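Uncharacterized protein DUF1234 (Pectobacterium atrosepticum SCRI1043, PDB 3BDV) is of unknown specific function but adopts the alpha/beta-hydrolase fold, probably acts as a serine hydrolase, and binds calcium in the crystal. Local coordinates at residues Trp34-Glu39 with Trp45-Gln50; Tyr54-Asp59 with His81-Leu86; Gly162-Asn165 with Gly169-Pro172. All coordinates share one frame; numbering follows the deposited sequence. Where two conformers were deposited one is given.

How the contacts relate
All three contacts lie in one alpha/beta-hydrolase fold. Contact 1 is the most buried and the most polar. It joins helix 34-41 to edge strand 46-47 through salt bridges and tryptophan packing. Contact 2 is partly buried and apolar, with the loop leading into helix 58-70 against the start of helix 83-93. Contact 3 is also partly buried, but it lies within one loop and combines a backbone hydrogen bond with ring packing. Helix 34-41 reaches contact 3 through W34 NE1 to I164 O and W38 NE1 to P172 O. Contacts 2 and 3 meet where H81 NE2 is hydrogen-bonded to H163 O.

Contact 1: Trp34-Glu39 with Trp45-Gln50; sequences WQSHWE and WQRIRQ. With CA (calcium ion), chain C.
E39 meets R47 and R49 where helix 34-41 lies beside strand 46-47. Together with strand 19-23 these elements form a beta-alpha-beta unit of the alpha/beta-hydrolase fold. The contact has an apolar packed end and a polar end that runs from buried R47 out to exposed R49 and a water.

At the packed end W38 and W45 meet. CZ3 of the W45 indole lies 3.8 Å from W38 CB and equally close to W38 CE3. W38 CE3 lies at the edge of the W45 ring, in its plane. L177 of helix 174-185 touches both side chains, and L180 adds to the cover of W45.

At the polar end the side chain of E39 is extended, with CG anti to the backbone N (chi1 -171°). This carries the carboxylate out to the two arginines. R47 is also extended, and the two side chains cross at about a right angle. R47 NH1 donates an almost straight bond to S36 OG at 3.1 Å, in the guanidinium plane. S36 OG is also bonded to D30 O. The same NH1 lies 2.9 Å from E39 OE1, a salt bridge whose hydrogen bond is weak because it is bent to 126°. R47 NH2 forms a salt bridge with D28, so the buried guanidinium has two acidic partners, E39 on NH1 and D28 on NH2.

R49 is the exposed partner. Its NH2 reaches E39 OE2 at 2.9 Å, and the carboxylate and guanidinium planes are nearly coplanar. Water 1 joins this pair a second time, giving a hydrogen to E39 OE1 and accepting one from R49 NH1. The strand side also holds a calcium ion, shared with E68 and bound by R47 O at 2.4 Å.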
loop_
_atom_site.group_PDB
_atom_site.type_symbol
_atom_site.label_atom_id
_atom_site.label_comp_id
_atom_site.label_asym_id
_atom_site.label_seq_id
_atom_site.Cartn_x
_atom_site.Cartn_y
_atom_site.Cartn_z
ATOM N N TRP A 34 5.899 9.894 -0.367
ATOM C CA TRP A 34 5.072 9.597 -1.535
ATOM C C TRP A 34 3.587 9.510 -1.251
ATOM O O TRP A 34 2.795 9.944 -2.056
ATOM C CB TRP A 34 5.550 8.328 -2.271
ATOM C CG TRP A 34 5.593 7.066 -1.457
ATOM C CD1 TRP A 34 6.652 6.607 -0.703
ATOM C CD2 TRP A 34 4.598 6.037 -1.397
ATOM N NE1 TRP A 34 6.346 5.429 -0.112
ATOM C CE2 TRP A 34 5.081 5.054 -0.497
ATOM C CE3 TRP A 34 3.302 5.901 -1.918
ATOM C CZ2 TRP A 34 4.341 3.929 -0.165
ATOM C CZ3 TRP A 34 2.572 4.783 -1.573
ATOM C CH2 TRP A 34 3.121 3.804 -0.720
ATOM N N GLN A 35 3.176 8.925 -0.143
ATOM C CA GLN A 35 1.738 8.875 0.143
ATOM C C GLN A 35 1.140 10.284 0.293
ATOM O O GLN A 35 0.005 10.533 -0.133
ATOM C CB GLN A 35 1.474 8.035 1.376
ATOM C CG GLN A 35 1.611 6.548 1.112
ATOM C CD GLN A 35 1.405 5.719 2.364
ATOM O OE1 GLN A 35 1.834 6.126 3.434
ATOM N NE2 GLN A 35 0.764 4.562 2.241
ATOM N N SER A 36 1.947 11.211 0.810
ATOM C CA SER A 36 1.533 12.597 0.927
ATOM C C SER A 36 1.576 13.323 -0.426
ATOM O O SER A 36 0.693 14.138 -0.723
ATOM C CB SER A 36 2.336 13.330 2.023
ATOM O OG SER A 36 2.086 12.754 3.324
ATOM N N HIS A 37 2.604 13.095 -1.236
ATOM C CA HIS A 37 2.573 13.593 -2.603
ATOM C C HIS A 37 1.298 13.143 -3.283
ATOM O O HIS A 37 0.593 13.938 -3.924
ATOM C CB HIS A 37 3.797 13.112 -3.386
ATOM C CG HIS A 37 5.022 13.921 -3.101
ATOM N ND1 HIS A 37 5.443 14.954 -3.910
ATOM C CD2 HIS A 37 5.926 13.834 -2.091
ATOM C CE1 HIS A 37 6.549 15.476 -3.407
ATOM N NE2 HIS A 37 6.864 14.824 -2.299
ATOM N N TRP A 38 0.981 11.878 -3.134
ATOM C CA TRP A 38 -0.183 11.316 -3.849
ATOM C C TRP A 38 -1.518 11.880 -3.362
ATOM O O TRP A 38 -2.421 12.171 -4.160
ATOM C CB TRP A 38 -0.161 9.787 -3.804
ATOM C CG TRP A 38 0.997 9.190 -4.548
ATOM C CD1 TRP A 38 2.063 9.864 -5.137
ATOM C CD2 TRP A 38 1.265 7.804 -4.720
ATOM N NE1 TRP A 38 2.912 8.965 -5.697
ATOM C CE2 TRP A 38 2.474 7.695 -5.435
ATOM C CE3 TRP A 38 0.592 6.644 -4.360
ATOM C CZ2 TRP A 38 3.004 6.467 -5.798
ATOM C CZ3 TRP A 38 1.122 5.438 -4.718
ATOM C CH2 TRP A 38 2.307 5.361 -5.444
ATOM N N GLU A 39 -1.607 12.087 -2.062
ATOM C CA GLU A 39 -2.785 12.706 -1.463
ATOM C C GLU A 39 -2.997 14.114 -1.988
ATOM O O GLU A 39 -4.110 14.482 -2.300
ATOM C CB GLU A 39 -2.627 12.727 0.031
ATOM C CG GLU A 39 -3.868 13.137 0.749
ATOM C CD GLU A 39 -3.665 13.169 2.236
ATOM O OE1 GLU A 39 -2.491 13.336 2.712
ATOM O OE2 GLU A 39 -4.701 13.049 2.914
ATOM N N TRP A 45 -8.531 10.829 -3.220
ATOM C CA TRP A 45 -8.053 9.602 -2.574
ATOM C C TRP A 45 -8.222 9.691 -1.079
ATOM O O TRP A 45 -8.160 10.761 -0.527
ATOM C CB TRP A 45 -6.611 9.322 -2.903
ATOM C CG TRP A 45 -6.397 8.954 -4.357
ATOM C CD1 TRP A 45 -7.299 9.058 -5.390
ATOM C CD2 TRP A 45 -5.185 8.473 -4.941
ATOM N NE1 TRP A 45 -6.714 8.649 -6.572
ATOM C CE2 TRP A 45 -5.420 8.303 -6.332
ATOM C CE3 TRP A 45 -3.930 8.166 -4.431
ATOM C CZ2 TRP A 45 -4.452 7.825 -7.203
ATOM C CZ3 TRP A 45 -2.970 7.678 -5.295
ATOM C CH2 TRP A 45 -3.229 7.533 -6.674
ATOM N N GLN A 46 -8.446 8.552 -0.443
ATOM C CA GLN A 46 -8.684 8.514 0.992
ATOM C C GLN A 46 -7.432 8.104 1.742
ATOM O O GLN A 46 -6.484 7.610 1.155
ATOM C CB GLN A 46 -9.817 7.558 1.300
ATOM C CG GLN A 46 -11.199 7.980 0.753
ATOM C CD GLN A 46 -11.588 9.398 1.158
ATOM O OE1 GLN A 46 -11.787 9.691 2.336
ATOM N NE2 GLN A 46 -11.688 10.285 0.178
ATOM N N ARG A 47 -7.443 8.324 3.049
ATOM C CA ARG A 47 -6.279 8.076 3.888
ATOM C C ARG A 47 -6.711 7.793 5.305
ATOM O O ARG A 47 -7.628 8.444 5.842
ATOM C CB ARG A 47 -5.336 9.277 3.806
ATOM C CG ARG A 47 -4.097 9.156 4.646
ATOM C CD ARG A 47 -3.160 10.268 4.316
ATOM N NE ARG A 47 -2.080 10.307 5.286
ATOM C CZ ARG A 47 -0.880 10.826 5.050
ATOM N NH1 ARG A 47 -0.613 11.424 3.914
ATOM N NH2 ARG A 47 0.034 10.801 5.997
ATOM N N ILE A 48 -6.088 6.801 5.939
ATOM C CA ILE A 48 -6.535 6.418 7.280
ATOM C C ILE A 48 -5.997 7.457 8.241
ATOM O O ILE A 48 -4.962 8.057 7.990
ATOM C CB ILE A 48 -6.115 4.971 7.716
ATOM C CG1 ILE A 48 -4.594 4.832 7.768
ATOM C CG2 ILE A 48 -6.741 3.870 6.812
ATOM C CD1 ILE A 48 -4.145 3.782 8.790
ATOM N N ARG A 49 -6.709 7.640 9.339
ATOM C CA ARG A 49 -6.295 8.503 10.426
ATOM C C ARG A 49 -6.357 7.750 11.758
ATOM O O ARG A 49 -7.211 6.910 11.956
ATOM C CB ARG A 49 -7.255 9.681 10.520
ATOM C CG ARG A 49 -7.495 10.394 9.249
ATOM C CD ARG A 49 -6.264 11.088 8.693
ATOM N NE ARG A 49 -6.589 11.644 7.392
ATOM C CZ ARG A 49 -5.693 12.148 6.546
ATOM N NH1 ARG A 49 -4.427 12.243 6.868
ATOM N NH2 ARG A 49 -6.084 12.610 5.380
ATOM N N GLN A 50 -5.510 8.135 12.698
ATOM C CA GLN A 50 -5.686 7.689 14.088
ATOM C C GLN A 50 -5.017 8.633 15.070
ATOM O O GLN A 50 -4.230 9.511 14.679
ATOM C CB GLN A 50 -5.175 6.244 14.286
ATOM C CG GLN A 50 -3.807 6.012 13.754
ATOM C CD GLN A 50 -3.335 4.545 13.806
ATOM O OE1 GLN A 50 -3.853 3.737 14.560
ATOM N NE2 GLN A 50 -2.304 4.240 13.044
HETATM CA CA CA C . -9.992 8.924 6.183
HETATM O O HOH W 1 -2.732 13.994 5.207
HETATM O O HOH W 2 -9.872 9.732 3.955
HETATM O O HOH W 3 -10.651 9.147 8.340
HETATM O O HOH W 4 -12.419 9.049 5.959
#

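Contact 2: Tyr54-Asp59 with His81-Leu86; sequences YQADLD and HSFGAL
F83 turns one ring face to A56 CB and its edge to the backbone of D57 and L58. This joins the start of helix 58-70 to the start of helix 83-93 in the alpha/beta-hydrolase fold. The conformation of F83 sets the contact. With chi1 at -167° its CG is anti to the backbone N, and the ring is carried out from helix 83-93 to the other segment.

A56 CB sits over one face of the ring. It is 4.1 Å from the centroid and 18° off the ring normal, a CH-pi contact. The methyl is offset toward the CE1 and CZ rim, with CE1 at 3.9 Å. The edge of the same ring points at the chain. F83 CZ lies 3.6 Å from L58 N, close to the ring plane. L58 CB adds a looser apolar touch at 4.2 Å from F83 CZ. L58 also has CG anti to its own N, and its branch packs on A87 and H90 of helix 83-93.

D57 is the N-cap of helix 58-70. Its CB points away from the other segment, and OD1 accepts from R60 N. S82 is at the N-cap position of the other helix, in a strained turn after strand 76-81. This is consistent with a nucleophile elbow.

The F83 ring projects from helix 83-93, at the C-terminal end of strand 76-81, towards W61 of helix 58-70 and the loop holding F113. It meets both of these rings edge-to-face.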
loop_
_atom_site.group_PDB
_atom_site.type_symbol
_atom_site.label_atom_id
_atom_site.label_comp_id
_atom_site.label_asym_id
_atom_site.label_seq_id
_atom_site.Cartn_x
_atom_site.Cartn_y
_atom_site.Cartn_z
ATOM N N TYR A 54 2.790 6.414 16.990
ATOM C CA TYR A 54 4.167 6.109 17.362
ATOM C C TYR A 54 4.368 4.738 17.943
ATOM O O TYR A 54 5.482 4.325 18.132
ATOM C CB TYR A 54 4.752 7.187 18.265
ATOM C CG TYR A 54 5.241 8.352 17.454
ATOM C CD1 TYR A 54 4.335 9.210 16.821
ATOM C CD2 TYR A 54 6.595 8.578 17.279
ATOM C CE1 TYR A 54 4.757 10.238 16.068
ATOM C CE2 TYR A 54 7.038 9.625 16.536
ATOM C CZ TYR A 54 6.112 10.453 15.919
ATOM O OH TYR A 54 6.502 11.527 15.160
ATOM N N GLN A 55 3.302 4.014 18.186
ATOM C CA GLN A 55 3.423 2.667 18.698
ATOM C C GLN A 55 2.849 1.721 17.680
ATOM O O GLN A 55 1.707 1.891 17.294
ATOM C CB GLN A 55 2.693 2.533 20.052
ATOM C CG GLN A 55 3.649 2.484 21.246
ATOM N N ALA A 56 3.634 0.730 17.244
ATOM C CA ALA A 56 3.143 -0.283 16.304
ATOM C C ALA A 56 2.109 -1.092 17.035
ATOM O O ALA A 56 2.420 -1.743 17.982
ATOM C CB ALA A 56 4.237 -1.188 15.848
ATOM N N ASP A 57 0.868 -1.011 16.622
ATOM C CA ASP A 57 -0.154 -1.855 17.203
ATOM C C ASP A 57 -1.036 -2.305 16.079
ATOM O O ASP A 57 -1.669 -1.469 15.421
ATOM C CB ASP A 57 -0.935 -1.067 18.232
ATOM C CG ASP A 57 -1.931 -1.916 18.983
ATOM O OD1 ASP A 57 -3.021 -2.235 18.443
ATOM O OD2 ASP A 57 -1.645 -2.215 20.161
ATOM N N LEU A 58 -1.056 -3.611 15.809
ATOM C CA LEU A 58 -1.711 -4.096 14.606
ATOM C C LEU A 58 -3.209 -3.824 14.679
ATOM O O LEU A 58 -3.830 -3.376 13.707
ATOM C CB LEU A 58 -1.448 -5.588 14.404
ATOM C CG LEU A 58 -2.088 -6.225 13.171
ATOM C CD1 LEU A 58 -1.637 -5.495 11.913
ATOM C CD2 LEU A 58 -1.682 -7.683 13.115
ATOM N N ASP A 59 -3.777 -4.082 15.841
ATOM C CA ASP A 59 -5.231 -3.943 16.018
ATOM C C ASP A 59 -5.675 -2.496 15.817
ATOM O O ASP A 59 -6.687 -2.244 15.204
ATOM C CB ASP A 59 -5.652 -4.422 17.392
ATOM C CG ASP A 59 -5.603 -5.934 17.547
ATOM O OD1 ASP A 59 -5.746 -6.661 16.561
ATOM O OD2 ASP A 59 -5.415 -6.393 18.688
ATOM N N HIS A 81 2.283 1.236 3.288
ATOM C CA HIS A 81 3.733 1.345 3.423
ATOM C C HIS A 81 4.183 0.678 4.715
ATOM O O HIS A 81 3.673 1.007 5.782
ATOM C CB HIS A 81 4.179 2.827 3.433
ATOM C CG HIS A 81 5.664 3.029 3.563
ATOM N ND1 HIS A 81 6.235 3.823 4.533
ATOM C CD2 HIS A 81 6.693 2.506 2.856
ATOM C CE1 HIS A 81 7.550 3.793 4.405
ATOM N NE2 HIS A 81 7.856 3.014 3.377
ATOM N N SER A 82 5.158 -0.227 4.629
ATOM C CA SER A 82 5.816 -0.770 5.832
ATOM C C SER A 82 4.820 -1.453 6.808
ATOM O O SER A 82 4.113 -2.387 6.423
ATOM C CB SER A 82 6.664 0.321 6.489
ATOM O OG SER A 82 7.645 -0.271 7.356
ATOM N N PHE A 83 4.708 -0.976 8.055
ATOM C CA PHE A 83 3.706 -1.516 8.939
ATOM C C PHE A 83 2.288 -1.400 8.373
ATOM O O PHE A 83 1.458 -2.288 8.573
ATOM C CB PHE A 83 3.798 -0.879 10.328
ATOM C CG PHE A 83 2.992 -1.604 11.371
ATOM C CD1 PHE A 83 3.482 -2.757 11.962
ATOM C CD2 PHE A 83 1.818 -1.078 11.846
ATOM C CE1 PHE A 83 2.738 -3.428 12.978
ATOM C CE2 PHE A 83 1.084 -1.728 12.827
ATOM C CZ PHE A 83 1.558 -2.894 13.408
ATOM N N GLY A 84 2.008 -0.296 7.694
ATOM C CA GLY A 84 0.737 -0.125 7.005
ATOM C C GLY A 84 0.465 -1.220 5.994
ATOM O O GLY A 84 -0.677 -1.649 5.852
ATOM N N ALA A 85 1.491 -1.692 5.292
ATOM C CA ALA A 85 1.287 -2.742 4.328
ATOM C C ALA A 85 0.988 -4.051 5.030
ATOM O O ALA A 85 0.182 -4.849 4.560
ATOM C CB ALA A 85 2.538 -2.894 3.427
ATOM N N LEU A 86 1.688 -4.311 6.138
ATOM C CA LEU A 86 1.301 -5.473 6.962
ATOM C C LEU A 86 -0.137 -5.388 7.401
ATOM O O LEU A 86 -0.862 -6.395 7.373
ATOM C CB LEU A 86 2.219 -5.674 8.147
ATOM C CG LEU A 86 3.662 -5.966 7.732
ATOM C CD1 LEU A 86 4.551 -6.205 8.964
ATOM C CD2 LEU A 86 3.766 -7.100 6.725
#

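Contact 3: Gly162-Asn165 with Gly169-Pro172; sequences GHIN and GFGP
The loop between strand 154-157 and helix 174-185 folds back on itself here, with I164 and N165 against F170. In alpha/beta hydrolases this loop commonly carries the catalytic histidine. H163 bonds through ND1 to D136 OD1 and touches S82, an arrangement consistent with a Ser-His-Asp triad.

The one hydrogen bond across the contact runs from F170 N to N165 O at 3.0 Å. It is fairly straight, with an N-H...O angle of 153°. The donor lies well above the carbonyl plane. N165 O also meets the edge of the F170 ring, with CD1 at 3.7 Å, so one carbonyl is both acceptor and packing surface.

I164 puts one methyl, CG2, over a face of this ring. It lies 4.1 Å from the ring centroid, a CH-pi contact offset toward the rim on the CG side. I164 has CG1 beside the backbone N (chi1 -43°), which leaves CG2 directed at the ring. F170 has CG beside its own backbone N (chi1 -54°), and this brings one face of the ring against I164 CG2.

W173, next to helix 174-185, meets the F170 ring edge-to-face. F170 also packs on W34 of helix 34-41 and shares a backbone hydrogen bond with it. P172 touches H37 of the same helix, so the loop lies along helix 34-41 just before helix 174-185 begins.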
loop_
_atom_site.group_PDB
_atom_site.type_symbol
_atom_site.label_atom_id
_atom_site.label_comp_id
_atom_site.label_asym_id
_atom_site.label_seq_id
_atom_site.Cartn_x
_atom_site.Cartn_y
_atom_site.Cartn_z
ATOM N N GLY A 162 16.320 2.390 -0.500
ATOM C CA GLY A 162 16.158 2.514 0.956
ATOM C C GLY A 162 14.855 1.892 1.469
ATOM O O GLY A 162 14.439 0.794 1.035
ATOM N N HIS A 163 14.184 2.617 2.363
ATOM C CA HIS A 163 12.900 2.232 2.947
ATOM C C HIS A 163 11.685 2.765 2.157
ATOM O O HIS A 163 10.548 2.573 2.571
ATOM C CB HIS A 163 12.869 2.671 4.421
ATOM C CG HIS A 163 11.689 2.225 5.204
ATOM N ND1 HIS A 163 11.310 0.901 5.315
ATOM C CD2 HIS A 163 10.794 2.938 5.930
ATOM C CE1 HIS A 163 10.251 0.821 6.105
ATOM N NE2 HIS A 163 9.905 2.044 6.481
ATOM N N ILE A 164 11.954 3.334 0.987
ATOM C CA ILE A 164 10.961 3.861 0.042
ATOM C C ILE A 164 10.144 4.931 0.782
ATOM O O ILE A 164 8.958 4.802 1.013
ATOM C CB ILE A 164 10.053 2.742 -0.638
ATOM C CG1 ILE A 164 10.865 1.514 -1.077
ATOM C CG2 ILE A 164 9.339 3.336 -1.901
ATOM C CD1 ILE A 164 10.054 0.460 -1.813
ATOM N N ASN A 165 10.845 5.963 1.205
ATOM C CA ASN A 165 10.280 7.042 1.982
ATOM C C ASN A 165 10.954 8.344 1.468
ATOM O O ASN A 165 11.717 8.298 0.507
ATOM C CB ASN A 165 10.497 6.819 3.460
ATOM C CG ASN A 165 11.978 6.697 3.865
ATOM O OD1 ASN A 165 12.888 6.862 3.037
ATOM N ND2 ASN A 165 12.210 6.397 5.161
ATOM N N GLY A 169 14.064 9.731 -1.389
ATOM C CA GLY A 169 13.661 10.356 -2.634
ATOM C C GLY A 169 12.262 10.019 -3.113
ATOM O O GLY A 169 11.955 10.276 -4.254
ATOM N N PHE A 170 11.434 9.462 -2.243
ATOM C CA PHE A 170 10.057 9.100 -2.581
ATOM C C PHE A 170 9.166 9.819 -1.577
ATOM O O PHE A 170 8.828 9.252 -0.539
ATOM C CB PHE A 170 9.837 7.603 -2.447
ATOM C CG PHE A 170 10.795 6.767 -3.223
ATOM C CD1 PHE A 170 12.016 6.414 -2.677
ATOM C CD2 PHE A 170 10.480 6.316 -4.467
ATOM C CE1 PHE A 170 12.914 5.670 -3.383
ATOM C CE2 PHE A 170 11.382 5.553 -5.194
ATOM C CZ PHE A 170 12.592 5.235 -4.648
ATOM N N GLY A 171 8.790 11.068 -1.858
ATOM C CA GLY A 171 8.978 11.727 -3.143
ATOM C C GLY A 171 7.780 11.511 -4.025
ATOM O O GLY A 171 6.902 10.719 -3.710
ATOM N N PRO A 172 7.737 12.203 -5.160
ATOM C CA PRO A 172 6.578 12.073 -6.015
ATOM C C PRO A 172 6.342 10.681 -6.550
ATOM O O PRO A 172 5.242 10.380 -6.847
ATOM C CB PRO A 172 6.869 13.007 -7.190
ATOM C CG PRO A 172 8.081 13.640 -6.900
ATOM C CD PRO A 172 8.731 13.140 -5.711
#